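Local structure of type III effector HopU1 (Pseudomonas syringae pv. tomato, 3U0J) at residues N121-L126 / P146-L151; M198-I203 / F220-K225. The protein probably transfers ADP-ribose from NAD+ to arginine side chains of target proteins, as a type III effector delivered into plant cells and acting on plant immunity. All coordinates share one frame; numbering follows the deposited sequence.

Interaction 1 of 2, residues N121-L126 / P146-L151; sequences NNYLRL and PHIKML
I148 reaches across from its helix and sets its CD1 methyl obliquely against the CD1-CE1 bond of the Y123 ring and against the L124 side chain. This is a helix-helix contact of the ADP-ribosyltransferase fold, joining the C-terminal end of helix 116-126 to the start of helix 145-162. The backbones stand well apart, with CA of L124 and CA of I148 9.0 Å from each other, so side chains alone bridge the gap and no hydrogen bond crosses it. CG1 of I148 lies anti to the carbonyl carbon (chi1 -70°), and an extended chi2 of 169° then carries CD1 outward to the neighbouring helix. There I148 CD1 is 3.8 Å from Y123 CE1. The two side chains run roughly at right angles. L124, by contrast, comes antiparallel to I148, the two sliding past each other, and offers a single branch: L124 CD2 lies 3.9 Å from I148 CD1.

I148 also touches V120, one turn back on the same helix as L124, and M246, while L124 also packs on F197. The far end of the tyrosine is polar and looks to the connection between the helices: its hydroxyl is hydrogen-bonded to the backbone N of D141 and to ND1 of H140. With OH pinned there and the ring resting on I148, Y123 touches both the second helix and the loop leading into it. At the hydrocarbon end one methyl carbon is shared by two residues, and I148 CD1 sits 3.9 Å from Y123 CD1, almost as near as it is to CE1.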
loop_
_atom_site.group_PDB
_atom_site.type_symbol
_atom_site.label_atom_id
_atom_site.label_comp_id
_atom_site.label_asym_id
_atom_site.label_seq_id
_atom_site.Cartn_x
_atom_site.Cartn_y
_atom_site.Cartn_z
ATOM N N ASN A 121 7.144 4.346 1.350
ATOM C CA ASN A 121 7.321 3.647 0.082
ATOM C C ASN A 121 8.667 3.987 -0.519
ATOM O O ASN A 121 9.428 3.089 -0.876
ATOM C CB ASN A 121 6.205 3.998 -0.898
ATOM C CG ASN A 121 4.900 3.308 -0.563
ATOM O OD1 ASN A 121 4.841 2.468 0.332
ATOM N ND2 ASN A 121 3.850 3.658 -1.280
ATOM N N ASN A 122 8.974 5.281 -0.600
ATOM C CA ASN A 122 10.252 5.712 -1.135
ATOM C C ASN A 122 11.432 5.135 -0.359
ATOM O O ASN A 122 12.410 4.668 -0.957
ATOM C CB ASN A 122 10.326 7.234 -1.225
ATOM C CG ASN A 122 9.767 7.754 -2.533
ATOM O OD1 ASN A 122 9.135 7.010 -3.272
ATOM N ND2 ASN A 122 9.997 9.023 -2.828
ATOM N N TYR A 123 11.334 5.172 0.967
ATOM C CA TYR A 123 12.340 4.568 1.836
ATOM C C TYR A 123 12.554 3.088 1.492
ATOM O O TYR A 123 13.663 2.655 1.249
ATOM C CB TYR A 123 11.954 4.706 3.316
ATOM C CG TYR A 123 12.757 3.782 4.190
ATOM C CD1 TYR A 123 12.282 2.515 4.519
ATOM C CD2 TYR A 123 14.011 4.150 4.655
ATOM C CE1 TYR A 123 13.025 1.653 5.312
ATOM C CE2 TYR A 123 14.765 3.294 5.440
ATOM C CZ TYR A 123 14.271 2.049 5.765
ATOM O OH TYR A 123 15.027 1.193 6.535
ATOM N N LEU A 124 11.479 2.311 1.459
ATOM C CA LEU A 124 11.609 0.905 1.101
ATOM C C LEU A 124 12.240 0.676 -0.270
ATOM O O LEU A 124 13.008 -0.270 -0.427
ATOM C CB LEU A 124 10.267 0.186 1.176
ATOM C CG LEU A 124 9.708 -0.002 2.577
ATOM C CD1 LEU A 124 8.250 -0.454 2.508
ATOM C CD2 LEU A 124 10.555 -0.989 3.332
ATOM N N ARG A 125 11.909 1.511 -1.263
ATOM C CA ARG A 125 12.467 1.321 -2.609
ATOM C C ARG A 125 13.948 1.697 -2.669
ATOM O O ARG A 125 14.679 1.133 -3.458
ATOM C CB ARG A 125 11.698 2.068 -3.718
ATOM C CG ARG A 125 10.222 2.274 -3.512
ATOM C CD ARG A 125 9.371 1.948 -4.741
ATOM N NE ARG A 125 9.253 3.054 -5.679
ATOM C CZ ARG A 125 8.340 3.121 -6.659
ATOM N NH1 ARG A 125 7.445 2.146 -6.815
ATOM N NH2 ARG A 125 8.310 4.174 -7.481
ATOM N N LEU A 126 14.388 2.645 -1.847
ATOM C CA LEU A 126 15.783 3.092 -1.879
ATOM C C LEU A 126 16.691 2.290 -0.965
ATOM O O LEU A 126 17.890 2.187 -1.187
ATOM C CB LEU A 126 15.889 4.561 -1.483
ATOM C CG LEU A 126 15.124 5.535 -2.380
ATOM C CD1 LEU A 126 15.340 6.971 -1.888
ATOM C CD2 LEU A 126 15.529 5.386 -3.864
ATOM N N PRO A 146 8.415 1.165 13.035
ATOM C CA PRO A 146 7.187 0.857 13.765
ATOM C C PRO A 146 5.978 0.801 12.837
ATOM O O PRO A 146 5.082 0.011 13.069
ATOM C CB PRO A 146 7.055 2.027 14.733
ATOM C CG PRO A 146 8.397 2.577 14.857
ATOM C CD PRO A 146 9.067 2.378 13.553
ATOM N N HIS A 147 5.959 1.617 11.791
ATOM C CA HIS A 147 4.846 1.617 10.844
ATOM C C HIS A 147 5.004 0.527 9.781
ATOM O O HIS A 147 4.028 -0.108 9.358
ATOM C CB HIS A 147 4.713 2.987 10.171
ATOM C CG HIS A 147 3.672 3.037 9.095
ATOM N ND1 HIS A 147 2.341 3.287 9.360
ATOM C CD2 HIS A 147 3.766 2.881 7.751
ATOM C CE1 HIS A 147 1.659 3.280 8.228
ATOM N NE2 HIS A 147 2.499 3.039 7.235
ATOM N N ILE A 148 6.230 0.318 9.327
ATOM C CA ILE A 148 6.423 -0.687 8.302
ATOM C C ILE A 148 5.968 -2.016 8.864
ATOM O O ILE A 148 5.256 -2.775 8.201
ATOM C CB ILE A 148 7.881 -0.766 7.834
ATOM C CG1 ILE A 148 8.232 0.496 7.040
ATOM C CG2 ILE A 148 8.070 -1.981 6.983
ATOM C CD1 ILE A 148 9.700 0.678 6.749
ATOM N N LYS A 149 6.352 -2.267 10.112
ATOM C CA LYS A 149 6.059 -3.535 10.744
ATOM C C LYS A 149 4.570 -3.642 10.989
ATOM O O LYS A 149 3.974 -4.675 10.722
ATOM C CB LYS A 149 6.866 -3.733 12.036
ATOM C CG LYS A 149 8.385 -3.643 11.850
ATOM C CD LYS A 149 9.145 -4.292 13.004
ATOM C CE LYS A 149 8.750 -3.710 14.372
ATOM N NZ LYS A 149 9.362 -4.459 15.519
ATOM N N MET A 150 3.955 -2.570 11.473
ATOM C CA MET A 150 2.540 -2.635 11.788
ATOM C C MET A 150 1.740 -2.919 10.526
ATOM O O MET A 150 0.844 -3.764 10.546
ATOM C CB MET A 150 2.052 -1.370 12.494
ATOM C CG MET A 150 0.874 -1.611 13.462
ATOM S SD MET A 150 1.014 -3.018 14.602
ATOM C CE MET A 150 -0.695 -3.216 14.876
ATOM N N LEU A 151 2.079 -2.247 9.424
ATOM C CA LEU A 151 1.345 -2.435 8.168
ATOM C C LEU A 151 1.530 -3.864 7.659
ATOM O O LEU A 151 0.568 -4.519 7.238
ATOM C CB LEU A 151 1.807 -1.450 7.100
ATOM C CG LEU A 151 0.742 -0.790 6.213
ATOM C CD1 LEU A 151 1.274 -0.541 4.823
ATOM C CD2 LEU A 151 -0.541 -1.571 6.139
#

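Interaction 2 of 2, residues M198-I203 / F220-K225; sequences MSTTRI and FQISLK
Two beta-sheets of the ADP-ribosyltransferase fold come together here: M198, the loop residue leading into strand 199-201, and T200 of that strand meet I222 of strand 218-224. The first strand is an outer one of a three-stranded antiparallel sheet, the second belongs to the five-stranded mixed sheet. The sequence STT at 199-201 resembles the Ser-Thr-Ser motif of arginine-modifying relatives, and S199 OG makes a weak hydrogen bond to E241 OE2, consistent with that family arrangement. The three touching residues are buried. CA of T200 and CA of I222 are 8.6 Å apart, too far for backbone pairing, and what meets in between is apolar.

M198 and T200 both touch I222, and both at the same methyl, CD1. From one comes sulfur: M198 SD lies 3.9 Å from I222 CD1, the methionine chain bending at its last torsion (chi3 -74°). From the other comes a methyl branch, T200 CG2 being 4.1 Å from I222 CD1. Both side chains run at a slant to the isoleucine. F250 of strand 248-257 meets M198, I222 and L224 alike, and V168 meets T200 and L224, so the layer continues beyond the two segments.

With chi1 at 72°, T200 divides its branches: CG2 goes to I222, while OG1 is hydrogen-bonded to the carbonyl oxygen of I242 in the adjacent strand. Just beyond, T201 OG1 accepts from I203 N at 3.2 Å, an ST turn where the strand ends, and is also hydrogen-bonded to E239 O. No hydrogen bond crosses between 198-203 and 220-225, so dispersion between a thioether and methyl groups joins them; the polar tie alongside is the backbone bond of T201 with Y169.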
loop_
_atom_site.group_PDB
_atom_site.type_symbol
_atom_site.label_atom_id
_atom_site.label_comp_id
_atom_site.label_asym_id
_atom_site.label_seq_id
_atom_site.Cartn_x
_atom_site.Cartn_y
_atom_site.Cartn_z
ATOM N N MET A 198 2.549 -2.399 -2.703
ATOM C CA MET A 198 1.775 -2.073 -3.900
ATOM C C MET A 198 0.299 -1.877 -3.611
ATOM O O MET A 198 -0.327 -2.626 -2.843
ATOM C CB MET A 198 1.934 -3.096 -5.012
ATOM C CG MET A 198 1.616 -2.478 -6.376
ATOM S SD MET A 198 1.535 -3.648 -7.728
ATOM C CE MET A 198 3.257 -4.008 -7.971
ATOM N N SER A 199 -0.258 -0.849 -4.229
ATOM C CA SER A 199 -1.645 -0.501 -4.012
ATOM C C SER A 199 -2.363 -0.661 -5.325
ATOM O O SER A 199 -1.895 -0.188 -6.358
ATOM C CB SER A 199 -1.751 0.939 -3.531
ATOM O OG SER A 199 -3.102 1.341 -3.477
ATOM N N THR A 200 -3.497 -1.335 -5.298
ATOM C CA THR A 200 -4.187 -1.669 -6.534
ATOM C C THR A 200 -5.687 -1.519 -6.325
ATOM O O THR A 200 -6.143 -1.398 -5.189
ATOM C CB THR A 200 -3.871 -3.123 -6.966
ATOM O OG1 THR A 200 -4.543 -4.050 -6.093
ATOM C CG2 THR A 200 -2.353 -3.389 -6.939
ATOM N N THR A 201 -6.461 -1.530 -7.402
ATOM C CA THR A 201 -7.904 -1.403 -7.239
ATOM C C THR A 201 -8.653 -2.467 -8.023
ATOM O O THR A 201 -8.240 -2.839 -9.109
ATOM C CB THR A 201 -8.404 -0.012 -7.646
ATOM O OG1 THR A 201 -9.817 0.052 -7.455
ATOM C CG2 THR A 201 -8.121 0.222 -9.084
ATOM N N ARG A 202 -9.748 -2.962 -7.460
ATOM C CA ARG A 202 -10.599 -3.910 -8.172
ATOM C C ARG A 202 -11.355 -3.278 -9.352
ATOM O O ARG A 202 -11.754 -3.968 -10.291
ATOM C CB ARG A 202 -11.603 -4.524 -7.214
ATOM C CG ARG A 202 -11.095 -5.735 -6.487
ATOM C CD ARG A 202 -12.166 -6.256 -5.537
ATOM N NE ARG A 202 -12.178 -5.465 -4.314
ATOM C CZ ARG A 202 -12.581 -5.928 -3.135
ATOM N NH1 ARG A 202 -13.021 -7.184 -3.035
ATOM N NH2 ARG A 202 -12.536 -5.138 -2.060
ATOM N N ILE A 203 -11.543 -1.966 -9.296
ATOM C CA ILE A 203 -12.361 -1.270 -10.269
ATOM C C ILE A 203 -11.528 -0.652 -11.399
ATOM O O ILE A 203 -10.769 0.306 -11.180
ATOM C CB ILE A 203 -13.173 -0.166 -9.578
ATOM C CG1 ILE A 203 -13.762 -0.678 -8.253
ATOM C CG2 ILE A 203 -14.254 0.354 -10.500
ATOM C CD1 ILE A 203 -14.174 0.456 -7.275
ATOM N N PHE A 220 -1.732 -1.294 -15.530
ATOM C CA PHE A 220 -1.308 -2.619 -15.122
ATOM C C PHE A 220 -2.524 -3.468 -14.838
ATOM O O PHE A 220 -3.369 -3.110 -14.014
ATOM C CB PHE A 220 -0.452 -2.543 -13.865
ATOM C CG PHE A 220 0.909 -1.983 -14.096
ATOM C CD1 PHE A 220 1.953 -2.799 -14.454
ATOM C CD2 PHE A 220 1.152 -0.631 -13.952
ATOM C CE1 PHE A 220 3.227 -2.278 -14.666
ATOM C CE2 PHE A 220 2.432 -0.112 -14.159
ATOM C CZ PHE A 220 3.466 -0.946 -14.513
ATOM N N GLN A 221 -2.623 -4.597 -15.524
ATOM C CA GLN A 221 -3.688 -5.525 -15.238
ATOM C C GLN A 221 -3.064 -6.699 -14.549
ATOM O O GLN A 221 -2.354 -7.485 -15.168
ATOM C CB GLN A 221 -4.367 -5.976 -16.508
ATOM C CG GLN A 221 -5.433 -7.008 -16.259
ATOM C CD GLN A 221 -6.057 -7.461 -17.544
ATOM O OE1 GLN A 221 -6.582 -6.645 -18.312
ATOM N NE2 GLN A 221 -6.001 -8.764 -17.800
ATOM N N ILE A 222 -3.318 -6.798 -13.253
ATOM C CA ILE A 222 -2.618 -7.737 -12.391
ATOM C C ILE A 222 -3.570 -8.813 -11.910
ATOM O O ILE A 222 -4.678 -8.522 -11.447
ATOM C CB ILE A 222 -2.082 -6.997 -11.174
ATOM C CG1 ILE A 222 -1.394 -5.713 -11.622
ATOM C CG2 ILE A 222 -1.177 -7.879 -10.368
ATOM C CD1 ILE A 222 -0.880 -4.878 -10.485
ATOM N N SER A 223 -3.159 -10.063 -12.042
ATOM C CA SER A 223 -3.915 -11.132 -11.426
ATOM C C SER A 223 -3.117 -11.651 -10.234
ATOM O O SER A 223 -1.934 -11.999 -10.350
ATOM C CB SER A 223 -4.238 -12.241 -12.423
ATOM O OG SER A 223 -3.075 -12.960 -12.759
ATOM N N LEU A 224 -3.776 -11.670 -9.081
ATOM C CA LEU A 224 -3.116 -11.951 -7.828
ATOM C C LEU A 224 -3.490 -13.331 -7.356
ATOM O O LEU A 224 -4.656 -13.744 -7.445
ATOM C CB LEU A 224 -3.562 -10.934 -6.780
ATOM C CG LEU A 224 -3.261 -9.472 -7.104
ATOM C CD1 LEU A 224 -4.105 -8.555 -6.247
ATOM C CD2 LEU A 224 -1.776 -9.183 -6.912
ATOM N N LYS A 225 -2.502 -14.045 -6.843
ATOM C CA LYS A 225 -2.788 -15.264 -6.125
ATOM C C LYS A 225 -3.145 -14.905 -4.682
ATOM O O LYS A 225 -3.979 -15.564 -4.054
ATOM C CB LYS A 225 -1.582 -16.196 -6.164
ATOM C CG LYS A 225 -1.147 -16.569 -7.566
ATOM C CD LYS A 225 0.017 -17.553 -7.547
ATOM C CE LYS A 225 0.392 -17.990 -8.947
ATOM N NZ LYS A 225 1.431 -19.057 -8.919
#

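In the fold
Following the chain from the N terminus, helix 116-126 comes first, and interaction 1 closes the connection of 18 residues, mostly loop, that leads to helix 145-162. The chain then passes through strand 167-172, helix 176-188 and strand 192-194 before interaction 2 opens; this closes a second connection, of 16 residues, between strands 199-201 and 218-224. The contacts are in series and neither nest nor cross. The centres of interaction 1 and interaction 2 are about 20 Å apart, on opposite sides of the chain's centre. Interaction 1 joins helix to helix, whereas interaction 2 sets a strand and the loop residue before it against a strand of another sheet.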